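Local coordinates for protein suppressor of fused homolog (Drosophila melanogaster, PDB 6LPH) that probably binds and sequesters DNA-binding transcription factors, its N-terminal part being captured here with a peptide of the kinase Fu, at residues 18-23 with 185-190; 58-61 with 67-70; 140-145 with 154-159. All blocks are in the same frame, centred on the assembly; numbering follows the deposited sequence.

Interaction 1: 18-23 with 185-190; sequences LKAIID and DTPTGT
A20 meets T186 and P187 through its methyl group alone, and the evidence for the contact is wholly apolar, since no hydrogen bond crosses between 18-23 and 185-190. A20 CB lies 3.5 Å from T186 CB, with T186 CG2 almost as near. P187 CD approaches the same methyl carbon of A20, CB, to 3.9 Å at a more exposed flank. With only a methyl on the helix side, the backbones come close, the CA atoms of A20 and T186 being 5.7 Å apart.

The polar half of T186 serves its own turn. At chi1 81°, OG1 sits between the backbone N and the carbonyl carbon, and CG2 is left beside the backbone N. From there OG1 donates to G189 O over 2.8 Å, tilted 17° from the carbonyl plane, and accepts a weak bond from T188 N at 3.0 Å. These bonds brace a type I turn, T186 to G189, that closes a beta hairpin with a two-residue loop, P187 and T188, between strands 172-186 and 189-199. G189 N donates to T186 O, and the reverse bond from T186 N to G189 O is weak; at the backbone angles of G189 a side chain would collide with the carbonyl O of T188. A valine in place of T186 lacks the hydroxyl, so G189 O and T188 N would lose that partner and the turn would probably be held less firmly.

The one salt bridge runs along the helix: K19 NZ reaches D23 OD1 over 2.8 Å on the carboxylate's syn side, one turn on. Elsewhere on helix 16-28, I21 packs on F77 and F193 of the sheet, whereas L18 packs on an aromatic and I22 on an apolar side chain of the bound peptide.

Interaction 2: 58-61 with 67-70; sequences YNYP and NVPP
CG of Y60 and CG1 of V68 both lie opposite their backbone N (chi1 -170° and -173°), which turns them to each other. V68 CG1 comes to 3.8 Å from Y60 CE1, with CD1 of the same ring almost as near. The two side chains cross at about a right angle, and the methyl reaches the ring obliquely. On one face of that ring sits P61 CD, 3.9 Å above the plane and displaced toward the rim, so the tyrosine is flanked by its own neighbour in sequence as well as by V68.

The segments lie where strand 54-60 runs into the connection to antiparallel strand 71-77. In that connection N67 and V68 form a G1 beta bulge, N67 supplying the left-handed backbone conformation of its first position. Y60 is backbone hydrogen-bonded to H71, and beyond that pair P61 and P70 lie opposite each other, with no hydrogen bond between the two segments.

The backbone approach is made by a CA-H...O contact: P70 CA points its hydrogen at Y60 O over 3.3 Å, with 141° at the hydrogen. P61 O lies against the pyrrolidine ring of P70, nearest to CB at 3.5 Å and within 4.0 Å of CD. The CA atoms of P61 and P70 are the nearest across the segments, 4.5 Å apart. W229 touches both Y60 and V68, and the rings of W229 and H71 each meet that of Y60.

Interaction 3: 140-145 with 154-159; sequences GRYCFQ and DNIPWR
Y142 is the helix residue that carries this contact, touching I156 with its ring and W158 with its CB. Every approach is apolar, and no hydrogen bond spans 140-145 and 154-159. Y142 CE2 stands 4.1 Å from I156 CG2, the methyl coming obliquely to the ring while the tyrosine and isoleucine side chains run alongside, pointing opposite ways. Both groups are extended toward the meeting point: Y142 has CG anti to its backbone N (chi1 169°), and CG2 of I156 is likewise opposite its own N. Such reach is needed, since the CA atoms of Y142 and I156 are 10.0 Å apart.

The indole makes a looser touch: W158 CZ3 lies 4.4 Å from Y142 CB, which sits at the edge of the ring system, near its plane.

Backbone bonding shapes the second segment. P157 centres an inverse gamma turn, with a weak bond from W158 N to I156 O, and this bend takes the chain from I156 to W158.

I156 is backbone hydrogen-bonded to L173 of strand 172-186, at the sheet's edge, and W158 packs on L135, A138 and I139, earlier in helix 131-146, so the helix lies against this edge strand and the turn after it.

Overall arrangement
All three contacts reach one mixed sheet, in which the strand order runs 36-40, 54-60, 71-77, 97-109, 189-199, 172-186, 155-156. Interaction 2 lies at the end of the hairpin formed by 54-60 and 71-77; interaction 1 sets helix 16-28 on the turn between 172-186 and 189-199; interaction 3 joins helix 131-146 to strand 155-156, at one edge of the sheet. Their centres are about 24 to 26 Å apart and none touch, with interactions 2 and 3 on opposite sides of the chain's centre. Along the chain, interaction 2 comes first, then interaction 3, both between the two segments of interaction 1. That long-range contact thus ties the N-terminal helix, which also meets the bound peptide, to a late part of the sheet.

Interaction 1: 18-23 with 185-190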
ATOM      1  N   LEU A  18      15.994  -7.356   1.173  1.00 16.88           N
ATOM      2  CA  LEU A  18      15.767  -6.202   0.280  1.00 17.79           C
ATOM      3  C   LEU A  18      16.023  -6.628  -1.187  1.00 16.14           C
ATOM      4  O   LEU A  18      15.185  -6.412  -2.056  1.00 16.06           O
ATOM      5  CB  LEU A  18      16.694  -5.058   0.691  1.00 20.28           C
ATOM      6  CG  LEU A  18      16.369  -3.568   0.499  1.00 24.99           C
ATOM      7  CD1 LEU A  18      17.703  -2.850   0.442  1.00 25.20           C
ATOM      8  CD2 LEU A  18      15.532  -3.238  -0.705  1.00 25.78           C
ATOM      9  N   LYS A  19      17.151  -7.290  -1.440  1.00 17.32           N
ATOM     10  CA  LYS A  19      17.509  -7.715  -2.812  1.00 17.05           C
ATOM     11  C   LYS A  19      16.444  -8.635  -3.459  1.00 16.88           C
ATOM     12  O   LYS A  19      16.112  -8.469  -4.645  1.00 17.71           O
ATOM     13  CB  LYS A  19      18.905  -8.380  -2.842  1.00 21.27           C
ATOM     14  CG  LYS A  19      19.389  -8.770  -4.254  1.00 21.04           C
ATOM     15  CD  LYS A  19      20.745  -9.467  -4.256  1.00 28.73           C
ATOM     16  CE  LYS A  19      21.358  -9.433  -5.652  1.00 34.12           C
ATOM     17  NZ  LYS A  19      20.431  -9.974  -6.672  1.00 31.41           N
ATOM     18  N   ALA A  20      15.919  -9.604  -2.695  1.00 17.57           N
ATOM     19  CA  ALA A  20      14.851 -10.513  -3.192  1.00 16.36           C
ATOM     20  C   ALA A  20      13.596  -9.756  -3.634  1.00 15.76           C
ATOM     21  O   ALA A  20      13.011 -10.027  -4.689  1.00 15.25           O
ATOM     22  CB  ALA A  20      14.474 -11.517  -2.122  1.00 17.02           C
ATOM     23  N   ILE A  21      13.189  -8.792  -2.816  1.00 16.31           N
ATOM     24  CA  ILE A  21      12.013  -7.999  -3.134  1.00 14.29           C
ATOM     25  C   ILE A  21      12.269  -7.144  -4.379  1.00 13.78           C
ATOM     26  O   ILE A  21      11.446  -7.138  -5.291  1.00 14.19           O
ATOM     27  CB  ILE A  21      11.553  -7.143  -1.927  1.00 13.73           C
ATOM     28  CG1 ILE A  21      11.107  -8.089  -0.772  1.00 15.29           C
ATOM     29  CG2 ILE A  21      10.415  -6.206  -2.343  1.00 12.51           C
ATOM     30  CD1 ILE A  21      10.936  -7.382   0.574  1.00 13.99           C
ATOM     31  N   ILE A  22      13.410  -6.447  -4.405  1.00 14.04           N
ATOM     32  CA  ILE A  22      13.814  -5.621  -5.581  1.00 15.34           C
ATOM     33  C   ILE A  22      13.879  -6.448  -6.852  1.00 15.88           C
ATOM     34  O   ILE A  22      13.391  -6.018  -7.910  1.00 14.83           O
ATOM     35  CB  ILE A  22      15.176  -4.906  -5.349  1.00 20.15           C
ATOM     36  CG1 ILE A  22      15.073  -3.867  -4.218  1.00 20.38           C
ATOM     37  CG2 ILE A  22      15.723  -4.276  -6.640  1.00 23.49           C
ATOM     38  CD1 ILE A  22      14.058  -2.791  -4.439  1.00 24.52           C
ATOM     39  N   ASP A  23      14.472  -7.647  -6.754  1.00 15.42           N
ATOM     40  CA  ASP A  23      14.494  -8.563  -7.886  1.00 17.17           C
ATOM     41  C   ASP A  23      13.101  -8.970  -8.370  1.00 15.27           C
ATOM     42  O   ASP A  23      12.819  -8.926  -9.574  1.00 16.64           O
ATOM     43  CB  ASP A  23      15.356  -9.789  -7.570  1.00 17.88           C
ATOM     44  CG  ASP A  23      16.838  -9.449  -7.509  1.00 23.18           C
ATOM     45  OD1 ASP A  23      17.643 -10.277  -7.036  1.00 23.98           O
ATOM     46  OD2 ASP A  23      17.205  -8.327  -7.938  1.00 26.55           O
ATOM     47  N   ASP A 185       9.275 -16.461  -1.713  1.00 19.09           N
ATOM     48  CA  ASP A 185      10.251 -16.949  -0.760  1.00 18.25           C
ATOM     49  C   ASP A 185      11.459 -16.051  -0.957  1.00 19.56           C
ATOM     50  O   ASP A 185      11.685 -15.545  -2.066  1.00 21.95           O
ATOM     51  CB  ASP A 185      10.636 -18.397  -1.084  1.00 20.82           C
ATOM     52  CG  ASP A 185      11.453 -19.052   0.023  1.00 22.89           C
ATOM     53  OD1 ASP A 185      11.421 -18.549   1.166  1.00 22.22           O
ATOM     54  OD2 ASP A 185      12.119 -20.086  -0.234  1.00 24.91           O
ATOM     55  N   THR A 186      12.219 -15.821   0.110  1.00 17.38           N
ATOM     56  CA  THR A 186      13.439 -15.020   0.011  1.00 17.60           C
ATOM     57  C   THR A 186      14.497 -15.663   0.864  1.00 17.17           C
ATOM     58  O   THR A 186      14.174 -16.546   1.656  1.00 19.06           O
ATOM     59  CB  THR A 186      13.234 -13.550   0.497  1.00 16.42           C
ATOM     60  OG1 THR A 186      13.298 -13.480   1.930  1.00 17.12           O
ATOM     61  CG2 THR A 186      11.896 -12.952  -0.001  1.00 17.42           C
ATOM     62  N   PRO A 187      15.776 -15.248   0.693  1.00 17.03           N
ATOM     63  CA  PRO A 187      16.808 -15.769   1.583  1.00 17.33           C
ATOM     64  C   PRO A 187      16.462 -15.608   3.059  1.00 17.04           C
ATOM     65  O   PRO A 187      16.862 -16.462   3.859  1.00 18.79           O
ATOM     66  CB  PRO A 187      18.032 -14.933   1.222  1.00 17.72           C
ATOM     67  CG  PRO A 187      17.827 -14.593  -0.221  1.00 19.03           C
ATOM     68  CD  PRO A 187      16.350 -14.491  -0.431  1.00 16.77           C
ATOM     69  N   THR A 188      15.728 -14.546   3.431  1.00 16.43           N
ATOM     70  CA  THR A 188      15.383 -14.374   4.857  1.00 16.44           C
ATOM     71  C   THR A 188      13.996 -14.928   5.243  1.00 16.06           C
ATOM     72  O   THR A 188      13.546 -14.736   6.363  1.00 16.78           O
ATOM     73  CB  THR A 188      15.528 -12.915   5.357  1.00 17.34           C
ATOM     74  OG1 THR A 188      14.675 -12.059   4.587  1.00 18.90           O
ATOM     75  CG2 THR A 188      16.994 -12.425   5.260  1.00 18.20           C
ATOM     76  N   GLY A 189      13.319 -15.628   4.341  1.00 15.34           N
ATOM     77  CA  GLY A 189      12.016 -16.164   4.699  1.00 15.68           C
ATOM     78  C   GLY A 189      10.934 -15.793   3.721  1.00 15.14           C
ATOM     79  O   GLY A 189      11.211 -15.177   2.698  1.00 15.06           O
ATOM     80  N   THR A 190       9.700 -16.166   4.034  1.00 15.33           N
ATOM     81  CA  THR A 190       8.600 -15.911   3.102  1.00 15.97           C
ATOM     82  C   THR A 190       8.122 -14.464   3.312  1.00 14.90           C
ATOM     83  O   THR A 190       8.193 -13.922   4.416  1.00 13.91           O
ATOM     84  CB  THR A 190       7.411 -16.868   3.312  1.00 16.61           C
ATOM     85  OG1 THR A 190       6.962 -16.762   4.669  1.00 20.17           O
ATOM     86  CG2 THR A 190       7.810 -18.373   3.018  1.00 18.80           C
TER

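Interaction 2: 58-61 with 67-70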
ATOM      1  N   TYR A  58       5.294   2.943  -8.237  1.00 12.57           N
ATOM      2  CA  TYR A  58       5.314   2.632  -9.659  1.00 13.51           C
ATOM      3  C   TYR A  58       4.059   3.167 -10.333  1.00 13.28           C
ATOM      4  O   TYR A  58       3.022   3.291  -9.697  1.00 11.86           O
ATOM      5  CB  TYR A  58       5.354   1.106  -9.871  1.00 12.99           C
ATOM      6  CG  TYR A  58       6.664   0.448  -9.527  1.00 13.23           C
ATOM      7  CD1 TYR A  58       6.895  -0.093  -8.241  1.00 15.17           C
ATOM      8  CD2 TYR A  58       7.682   0.358 -10.480  1.00 13.91           C
ATOM      9  CE1 TYR A  58       8.106  -0.696  -7.921  1.00 14.54           C
ATOM     10  CE2 TYR A  58       8.889  -0.281 -10.183  1.00 14.00           C
ATOM     11  CZ  TYR A  58       9.098  -0.803  -8.917  1.00 15.68           C
ATOM     12  OH  TYR A  58      10.308  -1.401  -8.632  1.00 16.55           O
ATOM     13  N   ASN A  59       4.172   3.463 -11.625  1.00 14.12           N
ATOM     14  CA  ASN A  59       3.005   3.711 -12.458  1.00 14.73           C
ATOM     15  C   ASN A  59       2.560   2.417 -13.074  1.00 14.67           C
ATOM     16  O   ASN A  59       3.389   1.679 -13.626  1.00 19.57           O
ATOM     17  CB  ASN A  59       3.335   4.679 -13.607  1.00 17.16           C
ATOM     18  CG  ASN A  59       2.110   5.000 -14.454  1.00 19.14           C
ATOM     19  OD1 ASN A  59       1.183   5.624 -13.972  1.00 27.26           O
ATOM     20  ND2 ASN A  59       2.097   4.561 -15.703  1.00 20.46           N
ATOM     21  N   TYR A  60       1.264   2.134 -12.998  1.00 12.59           N
ATOM     22  CA  TYR A  60       0.710   0.996 -13.731  1.00 14.70           C
ATOM     23  C   TYR A  60      -0.286   1.511 -14.782  1.00 14.72           C
ATOM     24  O   TYR A  60      -1.324   2.059 -14.412  1.00 13.99           O
ATOM     25  CB  TYR A  60       0.040  -0.043 -12.800  1.00 14.02           C
ATOM     26  CG  TYR A  60      -0.286  -1.293 -13.590  1.00 15.15           C
ATOM     27  CD1 TYR A  60      -1.583  -1.533 -14.060  1.00 12.42           C
ATOM     28  CD2 TYR A  60       0.737  -2.222 -13.925  1.00 16.09           C
ATOM     29  CE1 TYR A  60      -1.859  -2.680 -14.850  1.00 15.44           C
ATOM     30  CE2 TYR A  60       0.468  -3.344 -14.707  1.00 17.09           C
ATOM     31  CZ  TYR A  60      -0.824  -3.569 -15.167  1.00 16.36           C
ATOM     32  OH  TYR A  60      -1.089  -4.693 -15.943  1.00 20.49           O
ATOM     33  N   PRO A  61       0.019   1.334 -16.093  1.00 14.25           N
ATOM     34  CA  PRO A  61      -0.848   1.885 -17.134  1.00 13.29           C
ATOM     35  C   PRO A  61      -2.271   1.321 -17.154  1.00 14.86           C
ATOM     36  O   PRO A  61      -3.188   1.991 -17.655  1.00 16.15           O
ATOM     37  CB  PRO A  61      -0.101   1.513 -18.450  1.00 14.06           C
ATOM     38  CG  PRO A  61       1.332   1.359 -18.047  1.00 14.58           C
ATOM     39  CD  PRO A  61       1.239   0.719 -16.668  1.00 14.21           C
ATOM     40  N   ASN A  67     -10.043  -5.185 -16.265  1.00 25.05           N
ATOM     41  CA  ASN A  67     -10.679  -4.047 -15.599  1.00 23.67           C
ATOM     42  C   ASN A  67      -9.727  -3.408 -14.608  1.00 20.53           C
ATOM     43  O   ASN A  67     -10.116  -3.107 -13.474  1.00 22.23           O
ATOM     44  CB  ASN A  67     -11.944  -4.474 -14.830  1.00 27.42           C
ATOM     45  CG  ASN A  67     -13.133  -4.732 -15.729  1.00 33.01           C
ATOM     46  OD1 ASN A  67     -13.275  -4.149 -16.800  1.00 34.73           O
ATOM     47  ND2 ASN A  67     -14.021  -5.594 -15.271  1.00 39.75           N
ATOM     48  N   VAL A  68      -8.477  -3.213 -15.022  1.00 15.21           N
ATOM     49  CA  VAL A  68      -7.509  -2.496 -14.201  1.00 13.74           C
ATOM     50  C   VAL A  68      -7.307  -1.089 -14.768  1.00 14.07           C
ATOM     51  O   VAL A  68      -6.837  -0.941 -15.900  1.00 12.80           O
ATOM     52  CB  VAL A  68      -6.170  -3.242 -14.109  1.00 13.87           C
ATOM     53  CG1 VAL A  68      -5.249  -2.549 -13.099  1.00 11.80           C
ATOM     54  CG2 VAL A  68      -6.411  -4.699 -13.717  1.00 14.88           C
ATOM     55  N   PRO A  69      -7.693  -0.051 -13.999  1.00 15.06           N
ATOM     56  CA  PRO A  69      -7.530   1.311 -14.475  1.00 15.46           C
ATOM     57  C   PRO A  69      -6.065   1.741 -14.251  1.00 14.30           C
ATOM     58  O   PRO A  69      -5.315   1.069 -13.512  1.00 14.70           O
ATOM     59  CB  PRO A  69      -8.453   2.098 -13.524  1.00 15.74           C
ATOM     60  CG  PRO A  69      -8.220   1.401 -12.206  1.00 16.05           C
ATOM     61  CD  PRO A  69      -8.166  -0.075 -12.594  1.00 15.77           C
ATOM     62  N   PRO A  70      -5.649   2.839 -14.888  1.00 15.78           N
ATOM     63  CA  PRO A  70      -4.311   3.361 -14.583  1.00 14.34           C
ATOM     64  C   PRO A  70      -4.248   3.779 -13.131  1.00 14.97           C
ATOM     65  O   PRO A  70      -5.230   4.339 -12.597  1.00 17.03           O
ATOM     66  CB  PRO A  70      -4.166   4.596 -15.478  1.00 16.47           C
ATOM     67  CG  PRO A  70      -5.449   4.743 -16.219  1.00 19.07           C
ATOM     68  CD  PRO A  70      -6.382   3.631 -15.904  1.00 16.82           C
TER

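Interaction 3: 140-145 with 154-159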
ATOM      1  N   GLY A 140       2.226   0.213   9.217  1.00 12.39           N
ATOM      2  CA  GLY A 140       3.440  -0.410   9.730  1.00 15.16           C
ATOM      3  C   GLY A 140       3.626  -0.261  11.236  1.00 16.30           C
ATOM      4  O   GLY A 140       3.919  -1.245  11.918  1.00 18.13           O
ATOM      5  N   ARG A 141       3.441   0.949  11.766  1.00 15.62           N
ATOM      6  CA  ARG A 141       3.574   1.175  13.223  1.00 18.22           C
ATOM      7  C   ARG A 141       2.533   0.391  13.994  1.00 19.32           C
ATOM      8  O   ARG A 141       2.828  -0.191  15.028  1.00 22.96           O
ATOM      9  CB  ARG A 141       3.444   2.662  13.603  1.00 19.95           C
ATOM     10  CG  ARG A 141       4.756   3.426  13.628  1.00 22.84           C
ATOM     11  CD  ARG A 141       4.571   4.864  14.124  1.00 26.40           C
ATOM     12  NE  ARG A 141       3.712   5.630  13.211  1.00 26.71           N
ATOM     13  CZ  ARG A 141       4.147   6.276  12.131  1.00 23.17           C
ATOM     14  NH1 ARG A 141       5.437   6.277  11.839  1.00 28.58           N
ATOM     15  NH2 ARG A 141       3.300   6.921  11.338  1.00 24.55           N
ATOM     16  N   TYR A 142       1.315   0.367  13.465  1.00 17.63           N
ATOM     17  CA  TYR A 142       0.212  -0.322  14.096  1.00 18.64           C
ATOM     18  C   TYR A 142       0.592  -1.821  14.243  1.00 20.61           C
ATOM     19  O   TYR A 142       0.500  -2.395  15.340  1.00 19.90           O
ATOM     20  CB  TYR A 142      -1.052  -0.113  13.239  1.00 18.11           C
ATOM     21  CG  TYR A 142      -2.217  -0.980  13.633  1.00 21.44           C
ATOM     22  CD1 TYR A 142      -2.740  -0.927  14.931  1.00 25.56           C
ATOM     23  CD2 TYR A 142      -2.804  -1.849  12.721  1.00 26.15           C
ATOM     24  CE1 TYR A 142      -3.824  -1.709  15.298  1.00 29.04           C
ATOM     25  CE2 TYR A 142      -3.900  -2.643  13.082  1.00 28.59           C
ATOM     26  CZ  TYR A 142      -4.390  -2.566  14.370  1.00 29.98           C
ATOM     27  OH  TYR A 142      -5.458  -3.337  14.751  1.00 44.02           O
ATOM     28  N   CYS A 143       1.081  -2.419  13.157  1.00 18.24           N
ATOM     29  CA  CYS A 143       1.510  -3.825  13.192  1.00 21.80           C
ATOM     30  C   CYS A 143       2.665  -4.087  14.178  1.00 24.23           C
ATOM     31  O   CYS A 143       2.621  -5.071  14.936  1.00 26.27           O
ATOM     32  CB  CYS A 143       1.877  -4.321  11.784  1.00 18.66           C
ATOM     33  SG  CYS A 143       0.430  -4.412  10.717  1.00 21.60           S
ATOM     34  N   PHE A 144       3.682  -3.217  14.183  1.00 21.63           N
ATOM     35  CA  PHE A 144       4.815  -3.366  15.124  1.00 24.44           C
ATOM     36  C   PHE A 144       4.337  -3.248  16.567  1.00 25.59           C
ATOM     37  O   PHE A 144       4.715  -4.035  17.434  1.00 29.31           O
ATOM     38  CB  PHE A 144       5.926  -2.325  14.869  1.00 22.40           C
ATOM     39  CG  PHE A 144       6.920  -2.705  13.791  1.00 22.27           C
ATOM     40  CD1 PHE A 144       6.557  -3.486  12.714  1.00 25.41           C
ATOM     41  CD2 PHE A 144       8.240  -2.235  13.848  1.00 25.72           C
ATOM     42  CE1 PHE A 144       7.482  -3.821  11.717  1.00 20.71           C
ATOM     43  CE2 PHE A 144       9.158  -2.558  12.853  1.00 23.90           C
ATOM     44  CZ  PHE A 144       8.781  -3.364  11.784  1.00 20.66           C
ATOM     45  N   GLN A 145       3.493  -2.258  16.823  1.00 26.66           N
ATOM     46  CA  GLN A 145       3.097  -1.962  18.186  1.00 30.19           C
ATOM     47  C   GLN A 145       2.124  -2.972  18.759  1.00 32.83           C
ATOM     48  O   GLN A 145       2.179  -3.262  19.957  1.00 38.34           O
ATOM     49  CB  GLN A 145       2.576  -0.536  18.292  1.00 34.85           C
ATOM     50  CG  GLN A 145       3.730   0.460  18.168  1.00 44.36           C
ATOM     51  CD  GLN A 145       3.301   1.892  17.905  1.00 44.93           C
ATOM     52  OE1 GLN A 145       2.110   2.191  17.768  1.00 49.72           O
ATOM     53  NE2 GLN A 145       4.280   2.790  17.825  1.00 56.24           N
ATOM     54  N   ASP A 154      -8.463  -9.811   6.128  1.00 14.59           N
ATOM     55  CA  ASP A 154      -8.515  -9.020   7.365  1.00 16.22           C
ATOM     56  C   ASP A 154      -9.100  -7.647   7.066  1.00 14.82           C
ATOM     57  O   ASP A 154      -9.114  -7.183   5.893  1.00 14.00           O
ATOM     58  CB  ASP A 154      -7.122  -8.821   8.012  1.00 17.18           C
ATOM     59  CG  ASP A 154      -6.621 -10.053   8.756  1.00 21.66           C
ATOM     60  OD1 ASP A 154      -5.446 -10.054   9.212  1.00 24.25           O
ATOM     61  OD2 ASP A 154      -7.382 -11.031   8.882  1.00 26.83           O
ATOM     62  N   ASN A 155      -9.577  -6.999   8.117  1.00 14.13           N
ATOM     63  CA  ASN A 155     -10.000  -5.601   7.991  1.00 15.74           C
ATOM     64  C   ASN A 155      -9.213  -4.776   8.998  1.00 15.99           C
ATOM     65  O   ASN A 155      -8.779  -5.294  10.020  1.00 16.04           O
ATOM     66  CB  ASN A 155     -11.526  -5.460   8.213  1.00 16.47           C
ATOM     67  CG  ASN A 155     -11.971  -5.848   9.625  1.00 19.61           C
ATOM     68  OD1 ASN A 155     -12.371  -7.000   9.895  1.00 20.94           O
ATOM     69  ND2 ASN A 155     -11.912  -4.895  10.530  1.00 18.46           N
ATOM     70  N   ILE A 156      -9.055  -3.489   8.724  1.00 15.90           N
ATOM     71  CA  ILE A 156      -8.433  -2.605   9.677  1.00 14.27           C
ATOM     72  C   ILE A 156      -9.406  -1.438   9.896  1.00 14.91           C
ATOM     73  O   ILE A 156      -9.616  -0.632   8.972  1.00 14.70           O
ATOM     74  CB  ILE A 156      -7.062  -2.072   9.205  1.00 15.84           C
ATOM     75  CG1 ILE A 156      -6.131  -3.233   8.804  1.00 17.38           C
ATOM     76  CG2 ILE A 156      -6.473  -1.170  10.300  1.00 15.73           C
ATOM     77  CD1 ILE A 156      -4.826  -2.835   8.117  1.00 19.20           C
ATOM     78  N   PRO A 157     -10.002  -1.353  11.101  1.00 13.35           N
ATOM     79  CA  PRO A 157     -10.962  -0.271  11.361  1.00 14.70           C
ATOM     80  C   PRO A 157     -10.206   1.013  11.679  1.00 15.41           C
ATOM     81  O   PRO A 157     -10.144   1.444  12.841  1.00 15.08           O
ATOM     82  CB  PRO A 157     -11.760  -0.768  12.567  1.00 14.48           C
ATOM     83  CG  PRO A 157     -10.872  -1.744  13.266  1.00 13.51           C
ATOM     84  CD  PRO A 157      -9.895  -2.294  12.239  1.00 13.86           C
ATOM     85  N   TRP A 158      -9.637   1.587  10.615  1.00 13.70           N
ATOM     86  CA  TRP A 158      -8.801   2.794  10.646  1.00 14.93           C
ATOM     87  C   TRP A 158      -9.536   4.009  11.129  1.00 15.80           C
ATOM     88  O   TRP A 158      -8.978   4.858  11.846  1.00 15.30           O
ATOM     89  CB  TRP A 158      -8.282   3.047   9.237  1.00 14.53           C
ATOM     90  CG  TRP A 158      -6.995   3.828   9.191  1.00 13.94           C
ATOM     91  CD1 TRP A 158      -6.764   5.036   8.544  1.00 15.80           C
ATOM     92  CD2 TRP A 158      -5.710   3.463   9.784  1.00 15.81           C
ATOM     93  NE1 TRP A 158      -5.459   5.425   8.680  1.00 16.34           N
ATOM     94  CE2 TRP A 158      -4.772   4.545   9.426  1.00 16.63           C
ATOM     95  CE3 TRP A 158      -5.246   2.386  10.549  1.00 14.60           C
ATOM     96  CZ2 TRP A 158      -3.435   4.537   9.837  1.00 17.39           C
ATOM     97  CZ3 TRP A 158      -3.894   2.391  10.955  1.00 15.15           C
ATOM     98  CH2 TRP A 158      -3.015   3.432  10.603  1.00 15.20           C
ATOM     99  N   ARG A 159     -10.802   4.099  10.738  1.00 14.38           N
ATOM    100  CA  ARG A 159     -11.704   5.195  11.155  1.00 16.83           C
ATOM    101  C   ARG A 159     -11.222   6.604  10.829  1.00 17.75           C
ATOM    102  O   ARG A 159     -11.416   7.511  11.627  1.00 19.38           O
ATOM    103  CB  ARG A 159     -12.053   5.120  12.670  1.00 16.97           C
ATOM    104  CG  ARG A 159     -12.668   3.799  13.108  1.00 15.96           C
ATOM    105  CD  ARG A 159     -13.965   3.520  12.373  1.00 14.42           C
ATOM    106  NE  ARG A 159     -14.634   2.369  12.944  1.00 13.81           N
ATOM    107  CZ  ARG A 159     -15.739   1.809  12.461  1.00 13.37           C
ATOM    108  NH1 ARG A 159     -16.308   2.266  11.338  1.00 16.58           N
ATOM    109  NH2 ARG A 159     -16.242   0.747  13.077  1.00 15.26           N
TER